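Local coordinates for protein prolyl-tRNA synthetase (Giardia lamblia ATCC 50803, PDB 3IAL) that probably attaches L-proline to tRNA(Pro) at the cost of ATP, as a class II aminoacyl-tRNA synthetase, at residues E36-R41 with V48-Y53; L202-Q207 with S226-P231; L244-S249 with H265-C270; N494-E499 with V509-C514. All blocks are in the same frame, centred on the assembly; numbering follows the deposited sequence. Where two conformers were deposited one is given.

The four contacts follow one another along the chain. Contact 3 reaches the active site: C270 belongs to the pocket of the bound prolyl-adenylate, and its side chain is about 4 Å from the ligand. D227 of contact 2 and F50 of contact 1 are farther off, their side chains about 8 Å and 9 Å from the ligand. Contacts 2 and 3 are joined by neighbouring antiparallel strands, 222-229 and 235-245, with contact centres about 29 Å apart. Contact 2 also touches contact 4, where Q207 OE1 packs on Y513 CE1 at 3.7 Å. Contact 1 stands apart at the subunit interface. Its centre is about 44 Å from that of contact 4, across the chain's centre.

Contact 1 (E36-R41 with V48-Y53); sequences ELVDRR and VVFRPY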
# COMPACT_ATOMS: atom_id res chain seq x y z
N GLU B 36 -2.81 11.16 18.56
CA GLU B 36 -2.35 11.67 17.27
C GLU B 36 -2.56 10.65 16.14
O GLU B 36 -1.66 10.35 15.36
CB GLU B 36 -0.91 12.17 17.37
CG GLU B 36 -0.76 13.19 18.52
CD GLU B 36 0.51 14.02 18.46
OE1 GLU B 36 1.56 13.50 18.06
OE2 GLU B 36 0.45 15.21 18.84
N LEU B 37 -3.78 10.13 16.07
CA LEU B 37 -4.13 9.10 15.10
C LEU B 37 -4.54 9.73 13.77
O LEU B 37 -4.12 9.30 12.70
CB LEU B 37 -5.28 8.24 15.62
CG LEU B 37 -5.01 7.46 16.91
CD1 LEU B 37 -6.18 6.51 17.21
CD2 LEU B 37 -3.70 6.69 16.80
N VAL B 38 -5.39 10.75 13.87
CA VAL B 38 -5.90 11.48 12.73
C VAL B 38 -5.89 12.97 13.03
O VAL B 38 -5.72 13.39 14.18
CB VAL B 38 -7.36 11.08 12.41
CG1 VAL B 38 -7.45 9.60 12.06
CG2 VAL B 38 -8.27 11.42 13.58
N ASP B 39 -6.04 13.77 11.98
CA ASP B 39 -6.25 15.19 12.16
C ASP B 39 -7.46 15.64 11.33
O ASP B 39 -7.42 15.61 10.10
CB ASP B 39 -5.00 15.98 11.79
CG ASP B 39 -4.99 17.35 12.43
OD1 ASP B 39 -6.09 17.95 12.51
OD2 ASP B 39 -3.91 17.81 12.85
N ARG B 40 -8.51 16.06 12.04
CA ARG B 40 -9.79 16.48 11.44
C ARG B 40 -9.76 17.92 10.94
O ARG B 40 -10.71 18.37 10.30
CB ARG B 40 -10.93 16.37 12.47
CG ARG B 40 -11.11 15.01 13.11
CD ARG B 40 -12.18 15.04 14.19
NE ARG B 40 -13.54 15.03 13.65
CZ ARG B 40 -14.65 14.96 14.39
NH1 ARG B 40 -14.58 14.90 15.72
NH2 ARG B 40 -15.84 14.95 13.80
N ARG B 41 -8.69 18.65 11.25
CA ARG B 41 -8.59 20.07 10.91
C ARG B 41 -8.23 20.36 9.45
O ARG B 41 -8.02 21.52 9.07
CB ARG B 41 -7.57 20.76 11.84
CG ARG B 41 -7.94 20.73 13.31
CD ARG B 41 -6.82 21.28 14.19
NE ARG B 41 -5.64 20.43 14.16
CZ ARG B 41 -4.50 20.68 14.81
NH1 ARG B 41 -4.38 21.78 15.55
NH2 ARG B 41 -3.48 19.84 14.72
N VAL B 48 -10.08 13.43 6.45
CA VAL B 48 -9.20 13.56 7.59
C VAL B 48 -7.81 13.07 7.26
O VAL B 48 -7.65 12.09 6.54
CB VAL B 48 -9.75 12.79 8.83
CG1 VAL B 48 -11.18 13.22 9.12
CG2 VAL B 48 -9.68 11.30 8.60
N VAL B 49 -6.80 13.76 7.79
CA VAL B 49 -5.42 13.33 7.66
C VAL B 49 -5.19 12.11 8.55
O VAL B 49 -5.55 12.13 9.72
CB VAL B 49 -4.43 14.45 8.06
CG1 VAL B 49 -2.97 13.96 7.97
CG2 VAL B 49 -4.64 15.69 7.18
N PHE B 50 -4.62 11.06 7.98
CA PHE B 50 -4.08 9.96 8.77
C PHE B 50 -2.66 10.33 9.20
O PHE B 50 -1.75 10.37 8.37
CB PHE B 50 -4.02 8.67 7.93
CG PHE B 50 -5.09 7.67 8.25
CD1 PHE B 50 -5.16 7.08 9.51
CD2 PHE B 50 -5.98 7.26 7.27
CE1 PHE B 50 -6.14 6.13 9.80
CE2 PHE B 50 -6.95 6.32 7.55
CZ PHE B 50 -7.03 5.74 8.82
N ARG B 51 -2.47 10.62 10.49
CA ARG B 51 -1.13 10.89 11.02
C ARG B 51 -0.36 9.58 11.23
O ARG B 51 -0.98 8.51 11.26
CB ARG B 51 -1.23 11.70 12.31
CG ARG B 51 -2.02 12.99 12.15
CD ARG B 51 -1.97 13.82 13.39
NE ARG B 51 -0.64 14.36 13.64
CZ ARG B 51 -0.35 15.26 14.58
NH1 ARG B 51 -1.31 15.71 15.39
NH2 ARG B 51 0.90 15.69 14.72
N PRO B 52 0.98 9.64 11.38
CA PRO B 52 1.83 8.43 11.37
C PRO B 52 1.40 7.28 12.28
O PRO B 52 1.34 6.13 11.83
CB PRO B 52 3.18 8.97 11.84
CG PRO B 52 3.22 10.33 11.29
CD PRO B 52 1.81 10.86 11.42
N TYR B 53 1.13 7.58 13.54
CA TYR B 53 0.80 6.55 14.52
C TYR B 53 -0.49 5.83 14.11
O TYR B 53 -0.58 4.61 14.19
CB TYR B 53 0.69 7.16 15.93
CG TYR B 53 0.88 6.14 17.02
CD1 TYR B 53 2.15 5.62 17.29
CD2 TYR B 53 -0.20 5.68 17.76
CE1 TYR B 53 2.33 4.68 18.29
CE2 TYR B 53 -0.02 4.72 18.77
CZ TYR B 53 1.25 4.23 19.01
OH TYR B 53 1.44 3.30 19.99
O HOH W 1 0.82 10.25 14.74
O HOH W 2 -3.93 14.61 15.78
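Backbone bonds join E36-R41 and V48-Y53 as a small antiparallel beta hairpin. D39 and V49 form its hydrogen-bonded pair: D39 N to V49 O at 2.8 Å, V49 N to D39 O at 3.0 Å. R51 N, at the N-cap of helix 52-71, adds a more bent bond to L37 O. Water bridges E36 O to Y53 N, and V38 O to R51 NH1.

Apolar packing is slight: L37 CD2 meets the Y53 ring edge at CD2, 3.8 Å away.

R41 grips the D39 carboxylate side-on, R41 NE to D39 OD1 at 3.0 Å and R41 NH2 to D39 OD2 at 2.8 Å, both in the guanidinium plane. D39 OD1 also takes R41 N, closing an Asx turn. R51 CB lies 3.4 Å from E36 O, and its chain passes beside the V38-D39 backbone. E36 CB and CD sit over one face of the R51 guanidinium. The E36 OE2 to R51 NH1 salt bridge is long (3.9 Å), and no N-H points at the oxygen.

W134 of the second subunit donates NE1 to D39 OD2 and makes a cation-pi contact with R51. The buried D39 is well satisfied and probably stays ionised at the dimer interface.

Contact 2 (L202-Q207 with S226-P231); sequences LCFKGQ and SDVVMP
S226 opens the second segment within strand 222-229. Its OG stands anti to the backbone N (chi1 -178°), which brings it against the backbone of G206, 3.5 Å from CA. The hydroxyl and V228 CG2 both lie close on G206 CA, where there is no side chain. A water bridges S226 OG to G206 O, though its bond to the carbonyl is weak. S226 CA also makes a CA-H...O contact with Q207 O.

D227 carries the strand pairing. Q207 N donates to D227 O at 2.9 Å, and D227 N donates back to Q207 O at 3.0 Å. Both bonds are fairly straight, 163° at the hydrogen, but each donor sits above the carbonyl plane of its acceptor. This is the antiparallel hydrogen-bonded pair where strand 207-211 begins beside 222-229. The carboxylate of D227 forms salt bridges with R211 and R487.

V228 comes next. Its CG2 touches G206 CA at 3.8 Å and CE1 of the F204 ring at 3.9 Å. The side chains of V228 and F204 cross at about a right angle. The other methyl, CG1, lies near K205 O. Both F204 and V228 also rest on C280 of helix 276-285.

At V229 the direct pairing has ended. A water takes V229 N at 2.9 Å and donates to K205 O.

The contact lies where the loop after helix 180-201 joins strand 222-229 within the class II core. Two direct bonds set the register, and water continues the link where the loop leaves the strand.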
# COMPACT_ATOMS: atom_id res chain seq x y z
N LEU B 202 -7.15 -8.99 15.46
CA LEU B 202 -7.61 -7.79 16.19
C LEU B 202 -8.45 -8.10 17.42
O LEU B 202 -8.91 -7.19 18.09
CB LEU B 202 -8.38 -6.84 15.26
CG LEU B 202 -7.54 -6.30 14.10
CD1 LEU B 202 -8.43 -5.47 13.18
CD2 LEU B 202 -6.33 -5.50 14.61
N CYS B 203 -8.62 -9.39 17.72
CA CYS B 203 -9.23 -9.83 18.97
C CYS B 203 -10.62 -9.28 19.28
O CYS B 203 -10.95 -9.05 20.44
CB CYS B 203 -8.30 -9.49 20.15
SG CYS B 203 -6.66 -10.17 19.98
N PHE B 204 -11.45 -9.08 18.25
CA PHE B 204 -12.86 -8.72 18.48
C PHE B 204 -13.81 -9.53 17.59
O PHE B 204 -13.38 -10.28 16.72
CB PHE B 204 -13.09 -7.20 18.33
CG PHE B 204 -13.06 -6.70 16.91
CD1 PHE B 204 -14.20 -6.73 16.12
CD2 PHE B 204 -11.89 -6.17 16.37
CE1 PHE B 204 -14.17 -6.26 14.80
CE2 PHE B 204 -11.85 -5.70 15.06
CZ PHE B 204 -12.99 -5.74 14.28
N LYS B 205 -15.10 -9.38 17.85
CA LYS B 205 -16.14 -10.19 17.24
C LYS B 205 -17.21 -9.28 16.64
O LYS B 205 -17.45 -8.19 17.14
CB LYS B 205 -16.78 -11.07 18.32
CG LYS B 205 -17.67 -12.17 17.79
CD LYS B 205 -18.26 -12.99 18.91
CE LYS B 205 -19.36 -13.90 18.38
NZ LYS B 205 -19.96 -14.74 19.48
N GLY B 206 -17.84 -9.75 15.57
CA GLY B 206 -18.98 -9.06 14.98
C GLY B 206 -20.11 -10.04 14.77
O GLY B 206 -19.88 -11.24 14.71
N GLN B 207 -21.34 -9.53 14.66
CA GLN B 207 -22.49 -10.38 14.34
C GLN B 207 -22.61 -10.57 12.83
O GLN B 207 -22.90 -9.62 12.10
CB GLN B 207 -23.79 -9.77 14.88
CG GLN B 207 -25.02 -10.64 14.62
CD GLN B 207 -24.95 -12.00 15.30
OE1 GLN B 207 -24.75 -12.08 16.51
NE2 GLN B 207 -25.12 -13.06 14.53
N SER B 226 -20.96 -7.98 8.70
CA SER B 226 -20.53 -8.09 10.08
C SER B 226 -20.91 -6.79 10.78
O SER B 226 -20.30 -5.74 10.52
CB SER B 226 -19.03 -8.34 10.18
OG SER B 226 -18.63 -8.49 11.54
N ASP B 227 -21.94 -6.86 11.62
CA ASP B 227 -22.37 -5.72 12.43
C ASP B 227 -21.72 -5.80 13.81
O ASP B 227 -22.04 -6.68 14.60
CB ASP B 227 -23.90 -5.74 12.59
CG ASP B 227 -24.62 -5.14 11.42
OD1 ASP B 227 -23.99 -4.44 10.60
OD2 ASP B 227 -25.85 -5.33 11.34
N VAL B 228 -20.82 -4.86 14.10
CA VAL B 228 -20.01 -4.93 15.31
C VAL B 228 -20.60 -4.02 16.38
O VAL B 228 -20.79 -2.84 16.16
CB VAL B 228 -18.57 -4.51 15.03
CG1 VAL B 228 -17.77 -4.39 16.33
CG2 VAL B 228 -17.90 -5.50 14.07
N VAL B 229 -20.88 -4.57 17.56
CA VAL B 229 -21.34 -3.76 18.68
C VAL B 229 -20.21 -2.86 19.19
O VAL B 229 -19.14 -3.33 19.56
CB VAL B 229 -21.87 -4.61 19.83
CG1 VAL B 229 -22.34 -3.70 20.97
CG2 VAL B 229 -23.00 -5.53 19.36
N MET B 230 -20.48 -1.55 19.19
CA MET B 230 -19.53 -0.55 19.68
C MET B 230 -19.86 -0.19 21.14
O MET B 230 -20.97 -0.48 21.61
CB MET B 230 -19.61 0.69 18.79
CG MET B 230 -19.16 0.41 17.36
SD MET B 230 -17.37 0.29 17.21
CE MET B 230 -16.92 2.01 17.39
N PRO B 231 -18.90 0.43 21.85
CA PRO B 231 -19.12 0.72 23.29
C PRO B 231 -20.32 1.60 23.61
O PRO B 231 -20.81 1.55 24.72
CB PRO B 231 -17.81 1.41 23.71
CG PRO B 231 -16.80 0.95 22.74
CD PRO B 231 -17.52 0.73 21.44
O HOH W 3 -19.74 -7.19 18.15
O HOH W 4 -18.40 -11.06 11.98

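Contact 3 (L244-S249 with H265-C270); sequences LGQRFS and HPYLTC
Q246 lays its CG over one face of the Y267 ring. CG stands 4.0 Å from the ring centroid, a CH-pi contact displaced toward the rim. The amide passes by CE1 at the ring's rim, its plane 23° from the ring. The extended chain brings NE2 to H265 O at 2.8 Å. That bond is nearly straight (175°), within the amide plane and on a carbonyl lone pair.

L244 to R247 form a type II' turn, with G245 second, at the positive phi that glycine tolerates best. Backbone bonds flank it: L244 N to L268 O at 2.8 Å, and L268 N to G245 O at 2.9 Å. S249 sits in helix 247-251 just after the turn. Its OG donates to P266 O at 2.6 Å, from above the carbonyl plane.

L268 packs against the first segment. Its CD1 presses on F248 CB at 3.4 Å, and its CB meets L244 CB. L244 CD1 reaches C270 SG at 3.9 Å, next to the bound prolyl-adenylate.

The contact ties the end of strand 235-245 and the start of helix 247-251 to strand 263-274. Y128 of helix 124-134 packs on L244 and L268, and strand 167-177 flanks the other edge of 263-274. Y267 rests on helix 180-201.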
# COMPACT_ATOMS: atom_id res chain seq x y z
N LEU B 244 -23.55 -10.68 -6.18
CA LEU B 244 -24.17 -9.77 -7.14
C LEU B 244 -24.95 -10.50 -8.24
O LEU B 244 -25.59 -9.87 -9.09
CB LEU B 244 -23.10 -8.87 -7.76
CG LEU B 244 -22.30 -8.04 -6.75
CD1 LEU B 244 -21.32 -7.14 -7.50
CD2 LEU B 244 -23.23 -7.21 -5.87
N GLY B 245 -24.90 -11.83 -8.21
CA GLY B 245 -25.59 -12.66 -9.19
C GLY B 245 -25.03 -12.43 -10.59
O GLY B 245 -23.82 -12.30 -10.77
N GLN B 246 -25.94 -12.38 -11.56
CA GLN B 246 -25.58 -12.17 -12.96
C GLN B 246 -26.00 -10.79 -13.46
O GLN B 246 -25.77 -10.46 -14.63
CB GLN B 246 -26.20 -13.26 -13.82
CG GLN B 246 -25.55 -14.61 -13.64
CD GLN B 246 -26.38 -15.75 -14.20
OE1 GLN B 246 -27.54 -15.92 -13.83
NE2 GLN B 246 -25.78 -16.55 -15.08
N ARG B 247 -26.58 -9.97 -12.59
CA ARG B 247 -27.14 -8.67 -12.97
C ARG B 247 -26.13 -7.74 -13.63
O ARG B 247 -26.40 -7.18 -14.70
CB ARG B 247 -27.76 -7.96 -11.74
CG ARG B 247 -29.14 -8.49 -11.35
CD ARG B 247 -29.50 -8.16 -9.90
NE ARG B 247 -29.63 -6.72 -9.64
CZ ARG B 247 -30.65 -5.96 -10.01
NH1 ARG B 247 -30.65 -4.66 -9.71
NH2 ARG B 247 -31.68 -6.46 -10.70
N PHE B 248 -24.98 -7.56 -12.99
CA PHE B 248 -23.91 -6.71 -13.52
C PHE B 248 -23.29 -7.30 -14.79
O PHE B 248 -22.88 -6.55 -15.68
CB PHE B 248 -22.82 -6.49 -12.46
CG PHE B 248 -23.14 -5.40 -11.46
CD1 PHE B 248 -22.83 -4.08 -11.73
CD2 PHE B 248 -23.73 -5.70 -10.25
CE1 PHE B 248 -23.10 -3.08 -10.82
CE2 PHE B 248 -24.01 -4.72 -9.33
CZ PHE B 248 -23.68 -3.40 -9.61
N SER B 249 -23.23 -8.63 -14.88
CA SER B 249 -22.68 -9.29 -16.06
C SER B 249 -23.53 -9.02 -17.30
O SER B 249 -23.00 -8.88 -18.41
CB SER B 249 -22.59 -10.80 -15.83
OG SER B 249 -21.77 -11.11 -14.73
N HIS B 265 -23.40 -15.84 -18.84
CA HIS B 265 -23.14 -14.73 -17.94
C HIS B 265 -22.54 -15.29 -16.66
O HIS B 265 -23.19 -16.08 -15.98
CB HIS B 265 -24.42 -13.97 -17.60
CG HIS B 265 -24.86 -13.01 -18.65
ND1 HIS B 265 -24.01 -12.07 -19.20
CD2 HIS B 265 -26.06 -12.84 -19.26
CE1 HIS B 265 -24.67 -11.36 -20.10
NE2 HIS B 265 -25.91 -11.81 -20.15
N PRO B 266 -21.30 -14.90 -16.33
CA PRO B 266 -20.71 -15.37 -15.09
C PRO B 266 -21.34 -14.67 -13.89
O PRO B 266 -21.98 -13.62 -14.03
CB PRO B 266 -19.24 -14.98 -15.23
CG PRO B 266 -19.24 -13.77 -16.09
CD PRO B 266 -20.47 -13.85 -16.96
N TYR B 267 -21.15 -15.26 -12.72
CA TYR B 267 -21.59 -14.68 -11.46
C TYR B 267 -20.54 -13.72 -10.95
O TYR B 267 -19.35 -13.94 -11.18
CB TYR B 267 -21.84 -15.78 -10.44
CG TYR B 267 -23.24 -16.37 -10.51
CD1 TYR B 267 -23.65 -17.10 -11.62
CD2 TYR B 267 -24.14 -16.19 -9.47
CE1 TYR B 267 -24.94 -17.64 -11.69
CE2 TYR B 267 -25.42 -16.72 -9.53
CZ TYR B 267 -25.81 -17.44 -10.64
OH TYR B 267 -27.09 -17.96 -10.68
N LEU B 268 -20.97 -12.67 -10.25
CA LEU B 268 -20.04 -11.72 -9.61
C LEU B 268 -20.22 -11.69 -8.08
O LEU B 268 -21.34 -11.74 -7.57
CB LEU B 268 -20.23 -10.32 -10.19
CG LEU B 268 -19.85 -10.12 -11.66
CD1 LEU B 268 -20.30 -8.74 -12.13
CD2 LEU B 268 -18.36 -10.32 -11.93
N THR B 269 -19.10 -11.60 -7.37
CA THR B 269 -19.11 -11.36 -5.93
C THR B 269 -18.15 -10.23 -5.57
O THR B 269 -17.24 -9.89 -6.34
CB THR B 269 -18.76 -12.64 -5.12
OG1 THR B 269 -17.39 -13.02 -5.34
CG2 THR B 269 -19.68 -13.81 -5.53
N CYS B 270 -18.36 -9.62 -4.40
CA CYS B 270 -17.41 -8.64 -3.88
C CYS B 270 -17.41 -8.56 -2.37
O CYS B 270 -18.35 -8.99 -1.72
CB CYS B 270 -17.64 -7.25 -4.48
SG CYS B 270 -19.26 -6.56 -4.23

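Contact 4 (N494-E499 with V509-C514); sequences NVLPGE and VCYMYC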
# COMPACT_ATOMS: atom_id res chain seq x y z
N ASN B 494 -30.83 -21.98 13.09
CA ASN B 494 -32.12 -22.59 12.75
C ASN B 494 -33.15 -22.44 13.86
O ASN B 494 -32.88 -22.72 15.02
CB ASN B 494 -31.95 -24.05 12.32
CG ASN B 494 -32.08 -24.23 10.82
OD1 ASN B 494 -33.07 -23.80 10.22
ND2 ASN B 494 -31.08 -24.86 10.20
N VAL B 495 -34.33 -21.96 13.48
CA VAL B 495 -35.40 -21.70 14.43
C VAL B 495 -35.98 -23.02 14.92
O VAL B 495 -36.08 -24.00 14.17
CB VAL B 495 -36.52 -20.81 13.83
CG1 VAL B 495 -37.24 -21.51 12.69
CG2 VAL B 495 -37.51 -20.40 14.92
N LEU B 496 -36.34 -23.04 16.20
CA LEU B 496 -36.97 -24.21 16.79
C LEU B 496 -38.38 -24.29 16.24
O LEU B 496 -39.04 -23.27 16.07
CB LEU B 496 -36.98 -24.07 18.31
CG LEU B 496 -35.59 -23.97 18.96
CD1 LEU B 496 -35.68 -23.47 20.40
CD2 LEU B 496 -34.89 -25.33 18.89
N PRO B 497 -38.86 -25.51 15.92
CA PRO B 497 -40.24 -25.59 15.43
C PRO B 497 -41.22 -25.14 16.51
O PRO B 497 -40.98 -25.35 17.70
CB PRO B 497 -40.42 -27.07 15.08
CG PRO B 497 -39.36 -27.79 15.85
CD PRO B 497 -38.21 -26.83 15.98
N GLY B 498 -42.31 -24.50 16.10
CA GLY B 498 -43.33 -24.03 17.03
C GLY B 498 -43.03 -22.72 17.74
O GLY B 498 -43.84 -22.24 18.52
N GLU B 499 -41.86 -22.14 17.47
CA GLU B 499 -41.55 -20.81 18.01
C GLU B 499 -42.37 -19.79 17.23
O GLU B 499 -42.65 -19.98 16.05
CB GLU B 499 -40.04 -20.52 17.90
CG GLU B 499 -39.53 -19.56 18.98
CD GLU B 499 -38.05 -19.74 19.30
OE1 GLU B 499 -37.39 -20.64 18.73
OE2 GLU B 499 -37.54 -18.97 20.14
N VAL B 509 -39.91 -18.03 11.33
CA VAL B 509 -39.03 -18.68 10.35
C VAL B 509 -37.55 -18.31 10.52
O VAL B 509 -36.71 -18.86 9.83
CB VAL B 509 -39.46 -18.36 8.89
CG1 VAL B 509 -40.89 -18.78 8.65
CG2 VAL B 509 -39.27 -16.87 8.59
N CYS B 510 -37.24 -17.38 11.43
CA CYS B 510 -35.86 -16.94 11.65
C CYS B 510 -35.76 -16.13 12.94
O CYS B 510 -36.79 -15.77 13.53
CB CYS B 510 -35.39 -16.06 10.49
SG CYS B 510 -36.24 -14.44 10.39
N TYR B 511 -34.53 -15.85 13.37
CA TYR B 511 -34.28 -14.86 14.42
C TYR B 511 -33.70 -13.60 13.78
O TYR B 511 -32.60 -13.63 13.22
CB TYR B 511 -33.31 -15.40 15.48
CG TYR B 511 -33.76 -16.69 16.09
CD1 TYR B 511 -34.72 -16.72 17.10
CD2 TYR B 511 -33.23 -17.90 15.65
CE1 TYR B 511 -35.14 -17.92 17.65
CE2 TYR B 511 -33.64 -19.10 16.20
CZ TYR B 511 -34.59 -19.11 17.20
OH TYR B 511 -34.99 -20.31 17.73
N MET B 512 -34.44 -12.51 13.86
CA MET B 512 -33.95 -11.23 13.38
C MET B 512 -33.14 -10.57 14.48
O MET B 512 -33.31 -10.89 15.67
CB MET B 512 -35.10 -10.32 12.94
CG MET B 512 -35.65 -10.64 11.57
SD MET B 512 -34.39 -10.50 10.27
CE MET B 512 -35.41 -10.65 8.81
N TYR B 513 -32.25 -9.68 14.06
CA TYR B 513 -31.47 -8.84 14.95
C TYR B 513 -31.74 -7.38 14.65
O TYR B 513 -31.62 -6.93 13.50
CB TYR B 513 -29.97 -9.10 14.77
CG TYR B 513 -29.50 -10.45 15.25
CD1 TYR B 513 -28.83 -10.58 16.45
CD2 TYR B 513 -29.70 -11.59 14.48
CE1 TYR B 513 -28.38 -11.81 16.89
CE2 TYR B 513 -29.25 -12.82 14.91
CZ TYR B 513 -28.58 -12.93 16.11
OH TYR B 513 -28.14 -14.15 16.55
N CYS B 514 -32.08 -6.64 15.70
CA CYS B 514 -32.41 -5.24 15.59
C CYS B 514 -31.38 -4.45 16.39
O CYS B 514 -30.90 -4.92 17.42
CB CYS B 514 -33.83 -5.01 16.15
SG CYS B 514 -34.19 -3.37 16.69
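Y511 reaches from strand 510-515 to the loop 494-499. From CB, its CG lies anti to the carbonyl carbon (chi1 -55°), which sends the ring toward the loop. At one edge, CE2 approaches V495 CA at 3.6 Å, with N494 O beside it near the ring plane. On the other edge, CE1 meets E499 OE2, also near the plane. CZ packs against V495 CG2 at 3.9 Å.

The hydroxyl ends the chain. Y511 OH donates to E499 OE1 at 2.6 Å and comes from above the carboxylate plane (35° out of it). The carboxylate stands steeply to the ring, their planes 73° apart. OH also accepts a weak bond from L496 N at 3.4 Å. E499 reaches it with an extended chain at the end of a type II turn from L496 to E499.

Next to the ring, V495 CG1 touches V509 C at 3.9 Å. A classic beta bulge at V509 and C510, opposite F464, begins the strand. R461 makes a cation-pi contact with the Y511 ring.

The phenol thus fastens the C-terminal domain's loop to its strand. Its hydroxyl is both donor and weak acceptor, and the carboxylate would tend to polarise it.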